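Non-structural protein 5 (PDB 2WA2) probably methylates the cap of the viral RNA, at the guanine N7 and at a ribose 2'-O, with S-adenosylmethionine as methyl donor. Local coordinates at residues 19-24 and 195-200; 157-160 and 165-168; 73-78 and 97-102. The protein carries 4 engineered substitutions. One frame throughout, in Å; residues are numbered along the deposited sequence.

Contact 1 of 3, residues 19-24 and 195-200; sequences EIWKRK and NPYSCD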
ATOM      1  N   GLU A  19       4.708  -4.912  17.651  1.00 14.72           N
ATOM      2  CA  GLU A  19       5.180  -3.858  18.528  1.00 17.16           C
ATOM      3  C   GLU A  19       6.591  -4.127  18.999  1.00 14.86           C
ATOM      4  O   GLU A  19       7.355  -3.186  19.199  1.00 14.20           O
ATOM      5  CB  GLU A  19       4.273  -3.674  19.752  1.00 17.46           C
ATOM      6  CG  GLU A  19       3.068  -2.775  19.500  1.00 22.56           C
ATOM      7  CD  GLU A  19       2.022  -2.877  20.616  1.00 23.14           C
ATOM      8  OE1 GLU A  19       2.394  -3.170  21.793  1.00 31.97           O
ATOM      9  OE2 GLU A  19       0.824  -2.683  20.300  1.00 29.89           O
ATOM     10  N   ILE A  20       6.895  -5.400  19.267  1.00 13.45           N
ATOM     11  CA  ILE A  20       8.270  -5.813  19.591  1.00 12.31           C
ATOM     12  C   ILE A  20       9.219  -5.478  18.436  1.00 11.85           C
ATOM     13  O   ILE A  20      10.266  -4.828  18.639  1.00 11.18           O
ATOM     14  CB  ILE A  20       8.355  -7.314  19.942  1.00 11.80           C
ATOM     15  CG1 ILE A  20       7.614  -7.592  21.259  1.00 12.53           C
ATOM     16  CG2 ILE A  20       9.839  -7.772  20.017  1.00 11.85           C
ATOM     17  CD1 ILE A  20       7.412  -9.145  21.520  1.00 12.72           C
ATOM     18  N   TRP A  21       8.816  -5.873  17.217  1.00 10.72           N
ATOM     19  CA  TRP A  21       9.562  -5.557  15.997  1.00  9.48           C
ATOM     20  C   TRP A  21       9.808  -4.058  15.913  1.00 10.30           C
ATOM     21  O   TRP A  21      10.955  -3.633  15.705  1.00  8.72           O
ATOM     22  CB  TRP A  21       8.848  -6.076  14.731  1.00 10.39           C
ATOM     23  CG  TRP A  21       9.425  -5.459  13.457  1.00  9.73           C
ATOM     24  CD1 TRP A  21      10.517  -5.879  12.774  1.00 10.77           C
ATOM     25  CD2 TRP A  21       8.922  -4.299  12.758  1.00 11.00           C
ATOM     26  NE1 TRP A  21      10.733  -5.044  11.670  1.00 10.95           N
ATOM     27  CE2 TRP A  21       9.785  -4.062  11.661  1.00 10.68           C
ATOM     28  CE3 TRP A  21       7.835  -3.419  12.968  1.00 10.60           C
ATOM     29  CZ2 TRP A  21       9.584  -2.995  10.755  1.00 12.12           C
ATOM     30  CZ3 TRP A  21       7.650  -2.347  12.076  1.00 10.76           C
ATOM     31  CH2 TRP A  21       8.518  -2.156  10.977  1.00 11.69           C
ATOM     32  N   LYS A  22       8.766  -3.255  16.144  1.00  9.99           N
ATOM     33  CA  LYS A  22       8.928  -1.797  16.030  1.00 11.29           C
ATOM     34  C   LYS A  22       9.950  -1.225  17.038  1.00 11.70           C
ATOM     35  O   LYS A  22      10.780  -0.370  16.699  1.00 11.13           O
ATOM     36  CB  LYS A  22       7.593  -1.097  16.218  1.00 10.77           C
ATOM     37  CG  LYS A  22       7.633   0.399  15.902  1.00 10.90           C
ATOM     38  CD  LYS A  22       7.643   0.599  14.389  1.00 15.64           C
ATOM     39  CE  LYS A  22       7.595   2.015  14.035  1.00 16.90           C
ATOM     40  NZ  LYS A  22       7.620   2.191  12.546  1.00 12.98           N
ATOM     41  N   ARG A  23       9.834  -1.659  18.283  1.00 12.88           N
ATOM     42  CA  ARG A  23      10.694  -1.140  19.358  1.00 14.72           C
ATOM     43  C   ARG A  23      12.128  -1.595  19.111  1.00 13.69           C
ATOM     44  O   ARG A  23      13.075  -0.813  19.239  1.00 14.17           O
ATOM     45  CB  ARG A  23      10.173  -1.593  20.715  1.00 13.99           C
ATOM     46  CG  ARG A  23       8.980  -0.737  21.179  1.00 16.15           C
ATOM     47  CD  ARG A  23       8.554  -1.026  22.635  1.00 19.51           C
ATOM     48  NE  ARG A  23       7.638   0.037  23.061  1.00 32.42           N
ATOM     49  CZ  ARG A  23       6.787  -0.011  24.093  1.00 36.63           C
ATOM     50  NH1 ARG A  23       6.672  -1.102  24.861  1.00 37.31           N
ATOM     51  NH2 ARG A  23       6.024   1.053  24.347  1.00 37.74           N
ATOM     52  N   LYS A  24      12.275  -2.838  18.664  1.00 13.59           N
ATOM     53  CA  LYS A  24      13.605  -3.347  18.289  1.00 12.36           C
ATOM     54  C   LYS A  24      14.181  -2.613  17.076  1.00 11.96           C
ATOM     55  O   LYS A  24      15.349  -2.247  17.059  1.00 11.66           O
ATOM     56  CB  LYS A  24      13.558  -4.868  18.037  1.00 12.61           C
ATOM     57  CG  LYS A  24      13.359  -5.681  19.328  1.00 11.69           C
ATOM     58  CD  LYS A  24      13.308  -7.198  19.104  1.00 13.80           C
ATOM     59  CE  LYS A  24      14.617  -7.762  18.654  1.00 16.86           C
ATOM     60  NZ  LYS A  24      15.453  -8.093  19.797  1.00 17.84           N
ATOM     61  N   ASN A 195       0.753  -0.017   8.914  1.00  9.52           N
ATOM     62  CA  ASN A 195       0.875  -0.755  10.169  1.00 10.14           C
ATOM     63  C   ASN A 195      -0.288  -1.723  10.235  1.00 10.55           C
ATOM     64  O   ASN A 195      -1.390  -1.320  10.661  1.00 11.42           O
ATOM     65  CB  ASN A 195       0.806   0.211  11.367  1.00  9.28           C
ATOM     66  CG  ASN A 195       0.747  -0.498  12.726  1.00 11.62           C
ATOM     67  OD1 ASN A 195       0.514  -1.709  12.815  1.00 14.06           O
ATOM     68  ND2 ASN A 195       0.964   0.265  13.800  1.00 12.57           N
ATOM     69  N   PRO A 196      -0.066  -2.980   9.806  1.00 10.07           N
ATOM     70  CA  PRO A 196      -1.126  -3.978   9.790  1.00 10.48           C
ATOM     71  C   PRO A 196      -1.251  -4.793  11.081  1.00 11.55           C
ATOM     72  O   PRO A 196      -2.171  -5.590  11.164  1.00 11.00           O
ATOM     73  CB  PRO A 196      -0.681  -4.912   8.657  1.00 10.00           C
ATOM     74  CG  PRO A 196       0.803  -4.923   8.781  1.00 10.24           C
ATOM     75  CD  PRO A 196       1.184  -3.508   9.212  1.00  9.80           C
ATOM     76  N   TYR A 197      -0.349  -4.604  12.052  1.00 11.44           N
ATOM     77  CA  TYR A 197      -0.388  -5.425  13.288  1.00 13.46           C
ATOM     78  C   TYR A 197      -1.141  -4.798  14.452  1.00 14.43           C
ATOM     79  O   TYR A 197      -1.450  -5.469  15.430  1.00 16.02           O
ATOM     80  CB  TYR A 197       1.017  -5.825  13.738  1.00 13.33           C
ATOM     81  CG  TYR A 197       1.945  -4.651  13.884  1.00 12.12           C
ATOM     82  CD1 TYR A 197       1.994  -3.911  15.063  1.00 14.93           C
ATOM     83  CD2 TYR A 197       2.789  -4.302  12.848  1.00 13.40           C
ATOM     84  CE1 TYR A 197       2.848  -2.835  15.190  1.00 14.34           C
ATOM     85  CE2 TYR A 197       3.652  -3.244  12.959  1.00 10.66           C
ATOM     86  CZ  TYR A 197       3.665  -2.510  14.116  1.00 13.30           C
ATOM     87  OH  TYR A 197       4.513  -1.439  14.196  1.00 11.56           O
ATOM     88  N   SER A 198      -1.454  -3.521  14.344  1.00 15.25           N
ATOM     89  CA  SER A 198      -2.220  -2.837  15.362  1.00 16.95           C
ATOM     90  C   SER A 198      -3.614  -3.493  15.469  1.00 16.96           C
ATOM     91  O   SER A 198      -4.235  -3.826  14.444  1.00 15.51           O
ATOM     92  CB  SER A 198      -2.309  -1.356  14.984  1.00 17.62           C
ATOM     93  OG  SER A 198      -3.460  -0.746  15.516  1.00 23.11           O
ATOM     94  N   CYS A 199      -4.097  -3.696  16.694  1.00 18.63           N
ATOM     95  CA  CYS A 199      -5.388  -4.342  16.865  1.00 18.91           C
ATOM     96  C   CYS A 199      -6.525  -3.620  16.145  1.00 17.92           C
ATOM     97  O   CYS A 199      -7.316  -4.281  15.484  1.00 17.49           O
ATOM     98  CB  CYS A 199      -5.747  -4.589  18.333  1.00 20.05           C
ATOM     99  SG  CYS A 199      -7.338  -5.517  18.423  1.00 25.20           S
ATOM    100  N   ASP A 200      -6.619  -2.287  16.267  1.00 16.64           N
ATOM    101  CA  ASP A 200      -7.684  -1.549  15.569  1.00 17.13           C
ATOM    102  C   ASP A 200      -7.629  -1.723  14.052  1.00 15.54           C
ATOM    103  O   ASP A 200      -8.669  -1.838  13.377  1.00 15.05           O
ATOM    104  CB  ASP A 200      -7.735  -0.051  15.937  1.00 18.44           C
ATOM    105  CG  ASP A 200      -6.401   0.652  15.806  1.00 22.64           C
ATOM    106  OD1 ASP A 200      -5.435   0.085  15.231  1.00 26.69           O
ATOM    107  OD2 ASP A 200      -6.317   1.818  16.283  1.00 28.09           O
TER
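Y197 alone carries the 195-200 side of this contact, reaching E19, W21 and K22 of the helical segment 19-24 without hydrogen bonding to any of them. With CG between the backbone N and the carbonyl carbon (chi1 53°), the side chain sets out toward the helix, which brings the hydroxyl against W21 and K22. Y197 OH lies 3.9 Å from W21 CZ3, at the edge of the indole and near its plane, and the two side chains cross at about a right angle. Ring carbons also meet, Y197 CE2 being 4.2 Å from W21 CE3. K22 presents its aliphatic part: Y197 OH is 3.7 Å from K22 CB, while the ammonium is held elsewhere, by N160 O and E166 OE1. Y197 CE1 approaches E19 N at 3.7 Å. One face of the tyrosine carries N195 OD1, 3.2 Å above the plane and over its centre. The same oxygen accepts from S198 N (3.1 Å) in an Asx motif, which shapes the turn before helix 199-212, with S198 at the N-cap. H227 meets both rings, and helix 239-254 packs on them. Helix 14-27 is thus docked onto the turn after strand 188-193 of an FtsJ-like methyltransferase fold.

Contact 2 of 3, residues 157-160 and 165-168; sequences GESN and VEAS. With SO4 (sulfate ion), chain D.
N160 and E166 bring the loop 157-160 and the helical segment 165-168 together, with CA atoms 6.1 Å apart. The loop follows strand 151-154 of the methyltransferase fold; it is extended from E158 to N160, after G157 has turned it with a positive phi, and passes beside the first turns of helix 163-183. E166 spans the gap: its chain is extended beyond CG, and OE2 accepts from N160 N at 2.8 Å. That bond is nearly straight (172°), although the donor meets the anti side of the carboxylate, 35° out of its plane. A water also donates to E166 OE2, at 2.6 Å, and bonds to S159 OG. N160 CG stands anti to the backbone N (chi1 -167°), which lays the amide across V165 at about a right angle, with N160 CG 3.8 Å from V165 CG1. The amide oxygen accepts from T162 N, two residues on, as in an Asx turn. E158 N donates to O1 of a sulfate at 2.6 Å, probably from the crystallisation liquor, and its side chain is about 6 Å from the bound S-adenosylmethionine. The acceptors N160 O and E166 OE2 are only 3.0 Å apart without bonding. K22 NZ hydrogen-bonds to N160 O and forms a salt bridge with E166 OE1, so its positive charge probably offsets that repulsion and favours an ionised E166, tying the loop to its helix.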
ATOM      1  N   GLY A 157       1.031   6.034   3.152  1.00 15.26           N
ATOM      2  CA  GLY A 157       1.476   5.566   4.459  1.00 16.66           C
ATOM      3  C   GLY A 157       2.954   5.848   4.523  1.00 17.16           C
ATOM      4  O   GLY A 157       3.749   5.201   3.839  1.00 19.02           O
ATOM      5  N   GLU A 158       3.321   6.876   5.282  1.00 16.72           N
ATOM      6  CA  GLU A 158       4.725   7.204   5.497  1.00 17.80           C
ATOM      7  C   GLU A 158       5.179   6.617   6.840  1.00 15.50           C
ATOM      8  O   GLU A 158       4.581   6.888   7.857  1.00 15.03           O
ATOM      9  CB  GLU A 158       4.899   8.737   5.489  1.00 18.01           C
ATOM     10  CG  GLU A 158       6.342   9.253   5.733  1.00 21.33           C
ATOM     11  CD  GLU A 158       6.459  10.798   5.644  1.00 23.71           C
ATOM     12  OE1 GLU A 158       5.434  11.497   5.407  1.00 32.70           O
ATOM     13  OE2 GLU A 158       7.583  11.320   5.819  1.00 31.71           O
ATOM     14  N   SER A 159       6.249   5.833   6.827  1.00 14.32           N
ATOM     15  CA  SER A 159       6.823   5.299   8.057  1.00 14.16           C
ATOM     16  C   SER A 159       7.056   6.395   9.102  1.00 13.94           C
ATOM     17  O   SER A 159       7.433   7.516   8.764  1.00 13.47           O
ATOM     18  CB  SER A 159       8.102   4.540   7.776  1.00 15.20           C
ATOM     19  OG  SER A 159       7.770   3.416   6.993  1.00 16.61           O
ATOM     20  N   ASN A 160       6.734   6.044  10.342  1.00 13.02           N
ATOM     21  CA  ASN A 160       6.922   6.898  11.514  1.00 13.21           C
ATOM     22  C   ASN A 160       7.408   6.037  12.668  1.00 12.15           C
ATOM     23  O   ASN A 160       6.909   4.895  12.833  1.00 11.95           O
ATOM     24  CB  ASN A 160       5.601   7.529  11.910  1.00 11.70           C
ATOM     25  CG  ASN A 160       5.777   8.654  12.894  1.00 12.60           C
ATOM     26  OD1 ASN A 160       5.830   8.421  14.095  1.00 14.51           O
ATOM     27  ND2 ASN A 160       5.894   9.901  12.381  1.00 13.21           N
ATOM     28  N   VAL A 165       1.075   6.364  15.819  1.00 12.89           N
ATOM     29  CA  VAL A 165       0.917   7.323  14.721  1.00 13.31           C
ATOM     30  C   VAL A 165       0.641   6.591  13.398  1.00 12.30           C
ATOM     31  O   VAL A 165      -0.233   6.987  12.623  1.00 12.89           O
ATOM     32  CB  VAL A 165       2.168   8.255  14.557  1.00 13.19           C
ATOM     33  CG1 VAL A 165       2.068   9.110  13.300  1.00 13.91           C
ATOM     34  CG2 VAL A 165       2.362   9.132  15.791  1.00 15.00           C
ATOM     35  N   GLU A 166       1.422   5.549  13.126  1.00 11.71           N
ATOM     36  CA  GLU A 166       1.217   4.735  11.925  1.00 11.49           C
ATOM     37  C   GLU A 166      -0.166   4.057  11.915  1.00 11.05           C
ATOM     38  O   GLU A 166      -0.813   4.018  10.853  1.00 11.60           O
ATOM     39  CB  GLU A 166       2.322   3.693  11.777  1.00 10.75           C
ATOM     40  CG  GLU A 166       3.702   4.288  11.534  1.00 11.53           C
ATOM     41  CD  GLU A 166       4.779   3.228  11.326  1.00 13.50           C
ATOM     42  OE1 GLU A 166       4.718   2.181  12.007  1.00 20.64           O
ATOM     43  OE2 GLU A 166       5.671   3.438  10.499  1.00 12.38           O
ATOM     44  N   ALA A 167      -0.571   3.483  13.055  1.00 11.18           N
ATOM     45  CA  ALA A 167      -1.966   2.924  13.195  1.00 12.75           C
ATOM     46  C   ALA A 167      -3.038   3.955  12.843  1.00 13.97           C
ATOM     47  O   ALA A 167      -3.961   3.663  12.090  1.00 13.25           O
ATOM     48  CB  ALA A 167      -2.196   2.379  14.603  1.00 12.95           C
ATOM     49  N   SER A 168      -2.906   5.175  13.365  1.00 14.03           N
ATOM     50  CA  SER A 168      -3.925   6.208  13.112  1.00 14.51           C
ATOM     51  C   SER A 168      -4.005   6.564  11.638  1.00 13.10           C
ATOM     52  O   SER A 168      -5.101   6.677  11.075  1.00 13.33           O
ATOM     53  CB  SER A 168      -3.603   7.479  13.934  1.00 15.30           C
ATOM     54  OG  SER A 168      -3.964   7.218  15.270  1.00 22.67           O
TER
HETATM   55  S   SO4 D1249       1.009   9.646   5.583  1.00 54.43           S
HETATM   56  O1  SO4 D1249       1.544   8.446   6.230  1.00 53.60           O
HETATM   57  O2  SO4 D1249      -0.459   9.566   5.620  1.00 54.80           O
HETATM   58  O3  SO4 D1249       1.484  10.835   6.304  1.00 54.82           O
HETATM   59  O4  SO4 D1249       1.463   9.733   4.190  1.00 52.82           O
HETATM   60  O   HOH W   1       6.928   1.712   8.955  1.00 11.32           O

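Contact 3 of 3, residues 73-78 and 97-102; sequences WIDERG and SYYAAS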
ATOM      1  N   TRP A  73       4.997  -6.708  -9.004  1.00 18.45           N
ATOM      2  CA  TRP A  73       5.013  -7.953  -8.263  1.00 18.86           C
ATOM      3  C   TRP A  73       3.612  -8.394  -7.875  1.00 19.09           C
ATOM      4  O   TRP A  73       3.240  -9.543  -8.120  1.00 19.08           O
ATOM      5  CB  TRP A  73       5.906  -7.851  -7.021  1.00 19.42           C
ATOM      6  CG  TRP A  73       6.165  -9.187  -6.348  1.00 19.69           C
ATOM      7  CD1 TRP A  73       7.240 -10.022  -6.568  1.00 20.93           C
ATOM      8  CD2 TRP A  73       5.333  -9.848  -5.379  1.00 18.29           C
ATOM      9  NE1 TRP A  73       7.127 -11.146  -5.775  1.00 21.10           N
ATOM     10  CE2 TRP A  73       5.967 -11.072  -5.045  1.00 19.16           C
ATOM     11  CE3 TRP A  73       4.109  -9.528  -4.757  1.00 16.87           C
ATOM     12  CZ2 TRP A  73       5.426 -11.975  -4.110  1.00 18.52           C
ATOM     13  CZ3 TRP A  73       3.576 -10.422  -3.814  1.00 20.10           C
ATOM     14  CH2 TRP A  73       4.240 -11.644  -3.509  1.00 19.70           C
ATOM     15  N   ILE A  74       2.845  -7.498  -7.252  1.00 18.88           N
ATOM     16  CA  ILE A  74       1.461  -7.776  -6.880  1.00 18.40           C
ATOM     17  C   ILE A  74       0.614  -8.139  -8.117  1.00 19.30           C
ATOM     18  O   ILE A  74      -0.227  -9.049  -8.061  1.00 18.52           O
ATOM     19  CB  ILE A  74       0.827  -6.575  -6.155  1.00 18.32           C
ATOM     20  CG1 ILE A  74       1.590  -6.282  -4.839  1.00 18.28           C
ATOM     21  CG2 ILE A  74      -0.715  -6.782  -5.964  1.00 16.90           C
ATOM     22  CD1 ILE A  74       1.181  -4.981  -4.172  1.00 18.25           C
ATOM     23  N   ASP A  75       0.842  -7.420  -9.219  1.00 20.59           N
ATOM     24  CA  ASP A  75       0.042  -7.618 -10.437  1.00 22.12           C
ATOM     25  C   ASP A  75       0.309  -8.998 -11.021  1.00 23.52           C
ATOM     26  O   ASP A  75      -0.632  -9.711 -11.387  1.00 23.45           O
ATOM     27  CB  ASP A  75       0.348  -6.535 -11.466  1.00 22.29           C
ATOM     28  CG  ASP A  75      -0.506  -6.650 -12.714  1.00 22.73           C
ATOM     29  OD1 ASP A  75      -1.630  -7.203 -12.646  1.00 22.89           O
ATOM     30  OD2 ASP A  75      -0.036  -6.176 -13.767  1.00 23.04           O
ATOM     31  N   GLU A  76       1.588  -9.360 -11.089  1.00 25.24           N
ATOM     32  CA  GLU A  76       2.022 -10.642 -11.657  1.00 27.52           C
ATOM     33  C   GLU A  76       1.604 -11.818 -10.794  1.00 27.26           C
ATOM     34  O   GLU A  76       1.459 -12.929 -11.292  1.00 28.33           O
ATOM     35  CB  GLU A  76       3.546 -10.647 -11.889  1.00 28.12           C
ATOM     36  CG  GLU A  76       3.951 -10.156 -13.301  1.00 32.43           C
ATOM     37  CD  GLU A  76       5.052  -9.088 -13.321  1.00 36.07           C
ATOM     38  OE1 GLU A  76       6.148  -9.314 -12.751  1.00 38.50           O
ATOM     39  OE2 GLU A  76       4.822  -8.020 -13.941  1.00 39.40           O
ATOM     40  N   ARG A  77       1.410 -11.583  -9.503  1.00 27.64           N
ATOM     41  CA  ARG A  77       0.915 -12.624  -8.604  1.00 27.99           C
ATOM     42  C   ARG A  77      -0.601 -12.778  -8.672  1.00 26.91           C
ATOM     43  O   ARG A  77      -1.151 -13.668  -8.024  1.00 28.29           O
ATOM     44  CB  ARG A  77       1.317 -12.341  -7.154  1.00 28.60           C
ATOM     45  CG  ARG A  77       2.808 -12.267  -6.919  1.00 32.11           C
ATOM     46  CD  ARG A  77       3.444 -13.647  -6.848  1.00 34.96           C
ATOM     47  NE  ARG A  77       4.846 -13.695  -7.277  1.00 36.96           N
ATOM     48  CZ  ARG A  77       5.457 -12.806  -8.062  1.00 38.66           C
ATOM     49  NH1 ARG A  77       4.818 -11.744  -8.545  1.00 36.44           N
ATOM     50  NH2 ARG A  77       6.729 -12.995  -8.374  1.00 39.95           N
ATOM     51  N   GLY A  78      -1.274 -11.918  -9.435  1.00 25.62           N
ATOM     52  CA  GLY A  78      -2.739 -11.887  -9.461  1.00 23.38           C
ATOM     53  C   GLY A  78      -3.381 -11.242  -8.241  1.00 22.09           C
ATOM     54  O   GLY A  78      -4.539 -11.526  -7.924  1.00 22.00           O
ATOM     55  N   SER A  97       0.896   4.863 -11.344  1.00 17.09           N
ATOM     56  CA  SER A  97       0.021   5.355 -12.400  1.00 17.29           C
ATOM     57  C   SER A  97       0.589   5.010 -13.777  1.00 17.82           C
ATOM     58  O   SER A  97      -0.149   4.590 -14.668  1.00 18.20           O
ATOM     59  CB  SER A  97      -0.167   6.864 -12.245  1.00 17.55           C
ATOM     60  OG  SER A  97      -1.103   7.103 -11.206  1.00 19.80           O
ATOM     61  N   TYR A  98       1.899   5.167 -13.924  1.00 18.06           N
ATOM     62  CA  TYR A  98       2.610   4.831 -15.159  1.00 20.02           C
ATOM     63  C   TYR A  98       2.638   3.329 -15.350  1.00 20.14           C
ATOM     64  O   TYR A  98       2.541   2.840 -16.476  1.00 21.07           O
ATOM     65  CB  TYR A  98       4.019   5.412 -15.158  1.00 20.50           C
ATOM     66  CG  TYR A  98       4.045   6.886 -15.492  1.00 23.61           C
ATOM     67  CD1 TYR A  98       3.718   7.335 -16.778  1.00 25.39           C
ATOM     68  CD2 TYR A  98       4.379   7.832 -14.531  1.00 24.17           C
ATOM     69  CE1 TYR A  98       3.709   8.695 -17.085  1.00 27.39           C
ATOM     70  CE2 TYR A  98       4.399   9.196 -14.842  1.00 24.52           C
ATOM     71  CZ  TYR A  98       4.053   9.614 -16.107  1.00 24.83           C
ATOM     72  OH  TYR A  98       4.054  10.957 -16.397  1.00 25.64           O
ATOM     73  N   TYR A  99       2.753   2.588 -14.250  1.00 19.75           N
ATOM     74  CA  TYR A  99       2.631   1.151 -14.356  1.00 19.66           C
ATOM     75  C   TYR A  99       1.241   0.764 -14.849  1.00 20.41           C
ATOM     76  O   TYR A  99       1.111   0.055 -15.854  1.00 21.04           O
ATOM     77  CB  TYR A  99       2.991   0.418 -13.055  1.00 19.74           C
ATOM     78  CG  TYR A  99       2.896  -1.067 -13.267  1.00 18.61           C
ATOM     79  CD1 TYR A  99       3.914  -1.765 -13.922  1.00 19.40           C
ATOM     80  CD2 TYR A  99       1.754  -1.765 -12.895  1.00 19.43           C
ATOM     81  CE1 TYR A  99       3.803  -3.148 -14.162  1.00 19.90           C
ATOM     82  CE2 TYR A  99       1.636  -3.147 -13.121  1.00 19.24           C
ATOM     83  CZ  TYR A  99       2.656  -3.821 -13.766  1.00 18.77           C
ATOM     84  OH  TYR A  99       2.506  -5.179 -13.973  1.00 19.46           O
ATOM     85  N   ALA A 100       0.204   1.240 -14.151  1.00 20.81           N
ATOM     86  CA  ALA A 100      -1.168   0.964 -14.509  1.00 21.64           C
ATOM     87  C   ALA A 100      -1.460   1.363 -15.958  1.00 22.69           C
ATOM     88  O   ALA A 100      -2.106   0.620 -16.668  1.00 23.37           O
ATOM     89  CB  ALA A 100      -2.126   1.687 -13.561  1.00 21.74           C
ATOM     90  N   ALA A 101      -0.982   2.536 -16.373  1.00 23.02           N
ATOM     91  CA  ALA A 101      -1.262   3.074 -17.711  1.00 23.92           C
ATOM     92  C   ALA A 101      -0.677   2.230 -18.864  1.00 25.04           C
ATOM     93  O   ALA A 101      -1.133   2.325 -20.029  1.00 25.10           O
ATOM     94  CB  ALA A 101      -0.794   4.530 -17.815  1.00 23.59           C
ATOM     95  N   SER A 102       0.323   1.414 -18.546  1.00 25.43           N
ATOM     96  CA  SER A 102       0.916   0.515 -19.531  1.00 27.09           C
ATOM     97  C   SER A 102       0.224  -0.857 -19.645  1.00 26.92           C
ATOM     98  O   SER A 102       0.584  -1.659 -20.516  1.00 27.37           O
ATOM     99  CB  SER A 102       2.414   0.351 -19.266  1.00 26.96           C
ATOM    100  OG  SER A 102       2.624  -0.403 -18.082  1.00 29.13           O
TER
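The polar bond between D75 and Y99 joins the two segments: Y99 OH donates to D75 OD2 at 2.7 Å, using the anti lone pair of that oxygen. D75 OD2 lies at the edge of the phenol, near the ring plane, while the carboxylate as a whole is turned 81° from it. Both residues have CG anti to the backbone N (chi1 -177° for D75, -178° for Y99), and each side chain sets out toward the other helix, so that they meet between the two backbones. Van der Waals contact backs up the bond, with Y99 CE2 4.0 Å from D75 CB. E76 adds a looser approach, its OE2 3.7 Å from Y99 OH. The contact links helix 66-76 to helix 95-101, which follows strand 86-89 in the Rossmann-like methyltransferase core; the Y99 side chain is about 8 Å from the bound S-adenosylmethionine, and its ring also packs on L71, A72 and L82. Further bonds lie within each segment. G78, with positive phi, closes a Schellman motif in which G78 N donates to D75 O. In 97-102, Y99 O accepts from both S102 N and S102 OG. Within 73-78, W73 NE1 sits 3.2 Å above the centre of the R77 guanidinium.

Overall arrangement
Contacts 1 and 2 are neighbours, their centres about 11 Å apart, whereas contact 3 lies on the opposite side of the chain's centre, with nearest atoms about 13 Å from either. The K22 ammonium of contact 1 reaches both segments of contact 2, whose helix 163-183 also touches 195-200, A167 against S198. Contact 1 is buried and relies on aromatic and aliphatic packing between an N-terminal helix and the turn before helix 199-212. Contacts 2 and 3 are surface contacts in which one carboxylate oxygen accepts the linking bond, from a backbone N-H in contact 2 and from a phenol in contact 3. Along the chain, contact 3 closes before contact 2 opens, and contact 1 encloses both.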